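Local coordinates for NO-binding heme-dependent sensor protein (Shewanella oneidensis, PDB 4U9B) that binds nitric oxide at its heme, carries a zinc ion, and probably acts as a gas sensor in signalling, at residues Q127-Y132 against M173-L178; L138-E143 against I159-C164. All blocks are in the same frame, centred on the assembly; numbering follows the deposited sequence.

Interaction 1 of 2, residues Q127-Y132 against M173-L178; sequences QIALRY and MLIIEL. With HEM (protoporphyrin IX containing Fe), chain B.
Ala-129 and Ile-175 form a non-hydrogen-bonded antiparallel pair in which the small methyl leaves a hollow for the larger neighbour. With chi2 at -56°, the bent isoleucine brings CD1 across the strand gap to lie alongside this methyl, 3.7 Å from Ala-129 CB. Met-173 curls over the same face: SD lies 3.7 Å from Leu-130 O, and CE reaches to 3.7 Å from Arg-131 CB. A second bend, chi3 56°, places that methyl against the root of the extended arginine, which it crosses at about a right angle.

The opposite face is made of branched bumps. Ile-128 meets Ile-176 beta carbon to beta carbon, CB to CB 4.1 Å, and Leu-130 sits across from Leu-174 in the same way; the pairs mesh where Leu-130 CD2 approaches Ile-176 CD1. Leu-146 of helix 139-152 packs on this ridge, as does Val-95 of helix 91-96. Four main-chain bonds tie Ile-128 to Ile-176 and Leu-130 to Leu-174, with N to O distances of 2.8 to 2.9 Å. At one end Gln-127 NE2 donates to Glu-177 OE1 at 2.9 Å, from above the carboxylate plane. At the other, Tyr-132 OH donates to heme propionate O2A at 2.6 Å. This is an antiparallel pair of central strands in the four-stranded sheet of an H-NOX domain, ending at the heme pocket.

Interaction 2 of 2, residues L138-E143 against I159-C164; sequences LCFCAE and ISHDTC. With ZN (zinc ion), chain D; HEM (protoporphyrin IX containing Fe), chain B.
His-161 presents the edge of its imidazole to the helix 139-143: Glu-143 OE1 and Cys-139 SG both lie near the ring plane, the sulfur 3.4 Å from His-161 CE1, with Thr-163 O also at the edge. Leu-174 CD1 of strand 172-179 lies over one face, nearly above the ring centre. The ring of Phe-140 approaches obliquely, its plane turned 36° from the imidazole and the centroids 5.6 Å apart. His-161 NE2 binds the zinc ion at 2.1 Å. Cys-139 SG and Cys-164 SG each stand 2.3 Å from the metal, and Cys-172 completes the site. Cys-139 reaches it with SG between backbone N and carbonyl carbon (chi1 58°). The helix start also borders the heme, Leu-138 CB 3.6 Å from propionate O2A and Ala-142 CB against methyl CMA.

The extended glutamate rests CG on Ile-159 CD1 at 3.8 Å, the side chains sliding past each other in opposite directions. His-161 ND1 donates to Glu-143 OE1 at 3.0 Å, nearly straight at 167°. OE2 forms a salt bridge with Lys-67 and accepts a bond from a water that also donates to Ile-159 O. An alanine in place of Glu-143 would probably leave His-161 ND1 without its acceptor, Lys-67 without this carboxylate, and the rotation of the ring less firmly set. With NE2 on zinc, the proton sits on ND1; this second-shell carboxylate probably orients the ring and may make NE2 a stronger donor to the metal.

In the fold
Interactions 1 and 2 have centres about 9 Å apart, and both reach one antiparallel sheet, ordered 117-122, 128-133, 172-179, 156-163. Along the chain, interaction 2 is nested inside the loop that interaction 1 closes: strand 128-133 leads to helix 139-152, then strand 156-163 and strand 172-179 follow. The central strand 172-179 joins the two directly, since Ile-175 N lies 2.7 Å from Ser-160 O, a probable hydrogen bond. A second junction forms where Tyr-132 OH meets Leu-138 N, just before the helix. Both contacts touch the heme, so sheet, zinc site and heme propionate are linked through neighbouring residues in this probable gas sensor.

Interaction 1 of 2, residues Q127-Y132 against M173-L178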
loop_
_atom_site.group_PDB
_atom_site.type_symbol
_atom_site.label_atom_id
_atom_site.label_comp_id
_atom_site.label_asym_id
_atom_site.label_seq_id
_atom_site.Cartn_x
_atom_site.Cartn_y
_atom_site.Cartn_z
ATOM N N GLN A 127 16.846 10.431 9.954
ATOM C CA GLN A 127 16.351 9.619 8.851
ATOM C C GLN A 127 15.707 8.378 9.452
ATOM O O GLN A 127 16.066 7.963 10.555
ATOM C CB GLN A 127 17.471 9.236 7.879
ATOM C CG GLN A 127 18.103 10.418 7.160
ATOM C CD GLN A 127 19.195 9.999 6.188
ATOM O OE1 GLN A 127 19.792 8.932 6.328
ATOM N NE2 GLN A 127 19.462 10.843 5.198
ATOM N N ILE A 128 14.746 7.801 8.737
ATOM C CA ILE A 128 14.096 6.570 9.162
ATOM C C ILE A 128 14.514 5.432 8.242
ATOM O O ILE A 128 14.367 5.536 7.030
ATOM C CB ILE A 128 12.559 6.701 9.143
ATOM C CG1 ILE A 128 12.107 7.850 10.048
ATOM C CG2 ILE A 128 11.899 5.391 9.580
ATOM C CD1 ILE A 128 10.665 8.276 9.823
ATOM N N ALA A 129 15.040 4.359 8.824
ATOM C CA ALA A 129 15.384 3.156 8.073
ATOM C C ALA A 129 14.261 2.138 8.200
ATOM O O ALA A 129 14.043 1.572 9.272
ATOM C CB ALA A 129 16.691 2.569 8.568
ATOM N N LEU A 130 13.550 1.911 7.100
ATOM C CA LEU A 130 12.386 1.039 7.101
ATOM C C LEU A 130 12.659 -0.240 6.320
ATOM O O LEU A 130 12.820 -0.211 5.101
ATOM C CB LEU A 130 11.182 1.776 6.513
ATOM C CG LEU A 130 9.805 1.217 6.875
ATOM C CD1 LEU A 130 9.551 1.298 8.378
ATOM C CD2 LEU A 130 8.721 1.962 6.122
ATOM N N ARG A 131 12.720 -1.360 7.036
ATOM C CA ARG A 131 12.901 -2.659 6.404
ATOM C C ARG A 131 11.547 -3.206 5.983
ATOM O O ARG A 131 10.596 -3.177 6.762
ATOM C CB ARG A 131 13.594 -3.640 7.351
ATOM C CG ARG A 131 13.878 -5.002 6.731
ATOM C CD ARG A 131 14.259 -6.031 7.786
ATOM N NE ARG A 131 14.585 -7.330 7.197
ATOM C CZ ARG A 131 13.708 -8.301 6.954
ATOM N NH1 ARG A 131 12.419 -8.145 7.246
ATOM N NH2 ARG A 131 14.120 -9.441 6.414
ATOM N N TYR A 132 11.469 -3.699 4.751
ATOM C CA TYR A 132 10.252 -4.295 4.220
ATOM C C TYR A 132 10.529 -5.707 3.720
ATOM O O TYR A 132 11.512 -5.945 3.021
ATOM C CB TYR A 132 9.682 -3.438 3.086
ATOM C CG TYR A 132 8.532 -4.087 2.349
ATOM C CD1 TYR A 132 8.761 -4.930 1.270
ATOM C CD2 TYR A 132 7.218 -3.854 2.731
ATOM C CE1 TYR A 132 7.717 -5.526 0.598
ATOM C CE2 TYR A 132 6.164 -4.448 2.060
ATOM C CZ TYR A 132 6.420 -5.283 0.995
ATOM O OH TYR A 132 5.376 -5.880 0.318
ATOM N N MET A 173 15.077 -2.096 1.763
ATOM C CA MET A 173 15.452 -1.079 2.732
ATOM C C MET A 173 15.082 0.286 2.177
ATOM O O MET A 173 15.649 0.739 1.182
ATOM C CB MET A 173 16.948 -1.146 3.040
ATOM C CG MET A 173 17.390 -0.222 4.162
ATOM S SD MET A 173 16.479 -0.486 5.703
ATOM C CE MET A 173 16.773 -2.230 5.970
ATOM N N LEU A 174 14.100 0.916 2.811
ATOM C CA LEU A 174 13.645 2.240 2.421
ATOM C C LEU A 174 14.129 3.263 3.436
ATOM O O LEU A 174 13.674 3.277 4.580
ATOM C CB LEU A 174 12.119 2.283 2.305
ATOM C CG LEU A 174 11.511 1.629 1.057
ATOM C CD1 LEU A 174 11.735 0.128 1.046
ATOM C CD2 LEU A 174 10.027 1.941 0.958
ATOM N N ILE A 175 15.066 4.105 3.016
ATOM C CA ILE A 175 15.570 5.173 3.866
ATOM C C ILE A 175 14.758 6.429 3.600
ATOM O O ILE A 175 14.751 6.952 2.485
ATOM C CB ILE A 175 17.065 5.455 3.618
ATOM C CG1 ILE A 175 17.885 4.169 3.760
ATOM C CG2 ILE A 175 17.574 6.535 4.571
ATOM C CD1 ILE A 175 17.714 3.453 5.090
ATOM N N ILE A 176 14.074 6.898 4.634
ATOM C CA ILE A 176 13.217 8.068 4.535
ATOM C C ILE A 176 13.895 9.277 5.172
ATOM O O ILE A 176 14.254 9.248 6.351
ATOM C CB ILE A 176 11.858 7.826 5.220
ATOM C CG1 ILE A 176 11.227 6.522 4.719
ATOM C CG2 ILE A 176 10.913 8.997 4.969
ATOM C CD1 ILE A 176 10.225 5.932 5.680
ATOM N N GLU A 177 14.074 10.327 4.378
ATOM C CA GLU A 177 14.609 11.589 4.870
ATOM C C GLU A 177 13.516 12.648 4.870
ATOM O O GLU A 177 12.932 12.948 3.828
ATOM C CB GLU A 177 15.789 12.050 4.015
ATOM C CG GLU A 177 16.449 13.324 4.523
ATOM C CD GLU A 177 17.666 13.716 3.711
ATOM O OE1 GLU A 177 18.797 13.483 4.186
ATOM O OE2 GLU A 177 17.494 14.258 2.599
ATOM N N LEU A 178 13.234 13.197 6.047
ATOM C CA LEU A 178 12.301 14.308 6.164
ATOM C C LEU A 178 13.006 15.601 5.782
ATOM O O LEU A 178 14.136 15.846 6.201
ATOM C CB LEU A 178 11.738 14.408 7.584
ATOM C CG LEU A 178 10.641 13.408 7.964
ATOM C CD1 LEU A 178 11.192 11.996 8.099
ATOM C CD2 LEU A 178 9.957 13.845 9.255
HETATM C CHA HEM B . -1.502 -4.016 3.557
HETATM C CHB HEM B . 2.278 -1.055 4.167
HETATM C CHC HEM B . -0.487 2.043 6.625
HETATM C CHD HEM B . -3.842 -1.436 7.017
HETATM C C1A HEM B . -0.300 -3.381 3.363
HETATM C C2A HEM B . 0.625 -3.608 2.271
HETATM C C3A HEM B . 1.663 -2.784 2.446
HETATM C C4A HEM B . 1.436 -2.012 3.647
HETATM C CMA HEM B . 2.902 -2.651 1.544
HETATM C CAA HEM B . 0.445 -4.617 1.113
HETATM C CBA HEM B . 0.574 -6.057 1.616
HETATM C CGA HEM B . 2.002 -6.558 1.631
HETATM O O1A HEM B . 2.210 -7.746 2.004
HETATM O O2A HEM B . 2.941 -5.798 1.276
HETATM C C1B HEM B . 1.859 0.070 4.833
HETATM C C2B HEM B . 2.635 1.272 5.037
HETATM C C3B HEM B . 1.873 2.136 5.735
HETATM C C4B HEM B . 0.588 1.498 5.961
HETATM C CMB HEM B . 4.087 1.415 4.529
HETATM C CAB HEM B . 2.176 3.573 6.221
HETATM C CBB HEM B . 3.138 4.344 5.705
HETATM C C1C HEM B . -1.646 1.371 6.956
HETATM C C2C HEM B . -2.749 1.916 7.713
HETATM C C3C HEM B . -3.688 0.971 7.847
HETATM C C4C HEM B . -3.208 -0.221 7.159
HETATM C CMC HEM B . -2.801 3.355 8.269
HETATM C CAC HEM B . -5.026 1.198 8.597
HETATM C CBC HEM B . -5.849 0.204 8.951
HETATM C C1D HEM B . -3.573 -2.388 6.058
HETATM C C2D HEM B . -4.494 -3.429 5.667
HETATM C C3D HEM B . -3.767 -4.231 4.591
HETATM C C4D HEM B . -2.477 -3.603 4.437
HETATM C CMD HEM B . -5.916 -3.674 6.208
HETATM C CAD HEM B . -4.293 -5.455 3.822
HETATM C CBD HEM B . -3.934 -6.739 4.564
HETATM C CGD HEM B . -4.456 -7.912 3.778
HETATM O O1D HEM B . -4.701 -7.737 2.559
HETATM O O2D HEM B . -4.626 -9.018 4.360
HETATM N NA HEM B . 0.223 -2.393 4.181
HETATM N NB HEM B . 0.618 0.240 5.403
HETATM N NC HEM B . -1.960 0.063 6.635
HETATM N ND HEM B . -2.400 -2.522 5.315
HETATM FE FE HEM B . -0.800 -1.257 5.543
#

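Interaction 2 of 2, residues L138-E143 against I159-C164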
loop_
_atom_site.group_PDB
_atom_site.type_symbol
_atom_site.label_atom_id
_atom_site.label_comp_id
_atom_site.label_asym_id
_atom_site.label_seq_id
_atom_site.Cartn_x
_atom_site.Cartn_y
_atom_site.Cartn_z
ATOM N N LEU A 138 5.394 -6.156 -2.492
ATOM C CA LEU A 138 4.713 -4.887 -2.757
ATOM C C LEU A 138 5.447 -3.694 -2.146
ATOM O O LEU A 138 4.827 -2.770 -1.619
ATOM C CB LEU A 138 3.279 -4.948 -2.223
ATOM C CG LEU A 138 2.288 -5.738 -3.079
ATOM C CD1 LEU A 138 1.028 -6.045 -2.285
ATOM C CD2 LEU A 138 1.942 -4.959 -4.337
ATOM N N CYS A 139 6.769 -3.706 -2.233
ATOM C CA CYS A 139 7.571 -2.630 -1.658
ATOM C C CYS A 139 7.259 -1.284 -2.306
ATOM O O CYS A 139 7.381 -0.241 -1.666
ATOM C CB CYS A 139 9.060 -2.942 -1.794
ATOM S SG CYS A 139 9.607 -3.186 -3.492
ATOM N N PHE A 140 6.849 -1.300 -3.571
ATOM C CA PHE A 140 6.531 -0.050 -4.254
ATOM C C PHE A 140 5.197 0.493 -3.758
ATOM O O PHE A 140 4.970 1.704 -3.768
ATOM C CB PHE A 140 6.514 -0.242 -5.773
ATOM C CG PHE A 140 7.858 -0.052 -6.417
ATOM C CD1 PHE A 140 8.829 -1.033 -6.331
ATOM C CD2 PHE A 140 8.151 1.114 -7.105
ATOM C CE1 PHE A 140 10.066 -0.859 -6.920
ATOM C CE2 PHE A 140 9.389 1.294 -7.698
ATOM C CZ PHE A 140 10.348 0.306 -7.601
ATOM N N CYS A 141 4.322 -0.400 -3.306
ATOM C CA CYS A 141 3.079 0.021 -2.675
ATOM C C CYS A 141 3.401 0.641 -1.316
ATOM O O CYS A 141 2.792 1.633 -0.914
ATOM C CB CYS A 141 2.115 -1.161 -2.528
ATOM S SG CYS A 141 0.473 -0.734 -1.886
ATOM N N ALA A 142 4.375 0.059 -0.622
ATOM C CA ALA A 142 4.837 0.600 0.655
ATOM C C ALA A 142 5.411 1.997 0.459
ATOM O O ALA A 142 5.142 2.910 1.244
ATOM C CB ALA A 142 5.883 -0.316 1.282
ATOM N N GLU A 143 6.213 2.155 -0.590
ATOM C CA GLU A 143 6.823 3.443 -0.890
ATOM C C GLU A 143 5.723 4.464 -1.157
ATOM O O GLU A 143 5.755 5.579 -0.638
ATOM C CB GLU A 143 7.778 3.329 -2.093
ATOM C CG GLU A 143 8.612 4.576 -2.334
ATOM C CD GLU A 143 9.686 4.397 -3.395
ATOM O OE1 GLU A 143 10.334 3.330 -3.440
ATOM O OE2 GLU A 143 9.888 5.339 -4.182
ATOM N N ILE A 159 12.781 9.327 -0.454
ATOM C CA ILE A 159 12.991 7.917 -0.139
ATOM C C ILE A 159 14.086 7.310 -1.004
ATOM O O ILE A 159 14.051 7.401 -2.233
ATOM C CB ILE A 159 11.692 7.093 -0.312
ATOM C CG1 ILE A 159 10.611 7.630 0.633
ATOM C CG2 ILE A 159 11.955 5.599 -0.039
ATOM C CD1 ILE A 159 9.296 6.874 0.594
ATOM N N SER A 160 15.061 6.698 -0.337
ATOM C CA SER A 160 16.076 5.890 -0.997
ATOM C C SER A 160 15.721 4.425 -0.797
ATOM O O SER A 160 15.477 3.982 0.320
ATOM C CB SER A 160 17.470 6.187 -0.445
ATOM O OG SER A 160 17.827 7.541 -0.677
ATOM N N HIS A 161 15.694 3.687 -1.896
ATOM C CA HIS A 161 15.229 2.309 -1.914
ATOM C C HIS A 161 16.318 1.476 -2.589
ATOM O O HIS A 161 16.116 0.927 -3.673
ATOM C CB HIS A 161 13.885 2.250 -2.653
ATOM C CG HIS A 161 13.194 0.922 -2.605
ATOM N ND1 HIS A 161 11.847 0.789 -2.864
ATOM C CD2 HIS A 161 13.655 -0.328 -2.360
ATOM C CE1 HIS A 161 11.505 -0.484 -2.771
ATOM N NE2 HIS A 161 12.584 -1.182 -2.469
ATOM N N ASP A 162 17.477 1.396 -1.934
ATOM C CA ASP A 162 18.702 0.906 -2.570
ATOM C C ASP A 162 18.968 -0.584 -2.345
ATOM O O ASP A 162 19.871 -1.156 -2.957
ATOM C CB ASP A 162 19.905 1.716 -2.081
ATOM C CG ASP A 162 19.839 3.176 -2.499
ATOM O OD1 ASP A 162 19.277 3.470 -3.576
ATOM O OD2 ASP A 162 20.353 4.034 -1.753
ATOM N N THR A 163 18.204 -1.197 -1.449
ATOM C CA THR A 163 18.132 -2.651 -1.353
ATOM C C THR A 163 16.702 -3.029 -1.694
ATOM O O THR A 163 15.767 -2.422 -1.170
ATOM C CB THR A 163 18.504 -3.172 0.050
ATOM O OG1 THR A 163 19.801 -2.690 0.419
ATOM C CG2 THR A 163 18.505 -4.700 0.080
ATOM N N CYS A 164 16.525 -4.009 -2.578
ATOM C CA CYS A 164 15.189 -4.357 -3.049
ATOM C C CYS A 164 15.049 -5.827 -3.413
ATOM O O CYS A 164 15.935 -6.420 -4.031
ATOM C CB CYS A 164 14.818 -3.498 -4.258
ATOM S SG CYS A 164 13.110 -3.710 -4.805
HETATM ZN ZN ZN D . 11.880 -3.113 -3.010
HETATM C CHA HEM B . -1.502 -4.016 3.557
HETATM C CHB HEM B . 2.278 -1.055 4.167
HETATM C CHC HEM B . -0.487 2.043 6.625
HETATM C CHD HEM B . -3.842 -1.436 7.017
HETATM C C1A HEM B . -0.300 -3.381 3.363
HETATM C C2A HEM B . 0.625 -3.608 2.271
HETATM C C3A HEM B . 1.663 -2.784 2.446
HETATM C C4A HEM B . 1.436 -2.012 3.647
HETATM C CMA HEM B . 2.902 -2.651 1.544
HETATM C CAA HEM B . 0.445 -4.617 1.113
HETATM C CBA HEM B . 0.574 -6.057 1.616
HETATM C CGA HEM B . 2.002 -6.558 1.631
HETATM O O1A HEM B . 2.210 -7.746 2.004
HETATM O O2A HEM B . 2.941 -5.798 1.276
HETATM C C1B HEM B . 1.859 0.070 4.833
HETATM C C2B HEM B . 2.635 1.272 5.037
HETATM C C3B HEM B . 1.873 2.136 5.735
HETATM C C4B HEM B . 0.588 1.498 5.961
HETATM C CMB HEM B . 4.087 1.415 4.529
HETATM C CAB HEM B . 2.176 3.573 6.221
HETATM C CBB HEM B . 3.138 4.344 5.705
HETATM C C1C HEM B . -1.646 1.371 6.956
HETATM C C2C HEM B . -2.749 1.916 7.713
HETATM C C3C HEM B . -3.688 0.971 7.847
HETATM C C4C HEM B . -3.208 -0.221 7.159
HETATM C CMC HEM B . -2.801 3.355 8.269
HETATM C CAC HEM B . -5.026 1.198 8.597
HETATM C CBC HEM B . -5.849 0.204 8.951
HETATM C C1D HEM B . -3.573 -2.388 6.058
HETATM C C2D HEM B . -4.494 -3.429 5.667
HETATM C C3D HEM B . -3.767 -4.231 4.591
HETATM C C4D HEM B . -2.477 -3.603 4.437
HETATM C CMD HEM B . -5.916 -3.674 6.208
HETATM C CAD HEM B . -4.293 -5.455 3.822
HETATM C CBD HEM B . -3.934 -6.739 4.564
HETATM C CGD HEM B . -4.456 -7.912 3.778
HETATM O O1D HEM B . -4.701 -7.737 2.559
HETATM O O2D HEM B . -4.626 -9.018 4.360
HETATM N NA HEM B . 0.223 -2.393 4.181
HETATM N NB HEM B . 0.618 0.240 5.403
HETATM N NC HEM B . -1.960 0.063 6.635
HETATM N ND HEM B . -2.400 -2.522 5.315
HETATM FE FE HEM B . -0.800 -1.257 5.543
HETATM O O HOH W 1 12.207 6.692 -4.335
#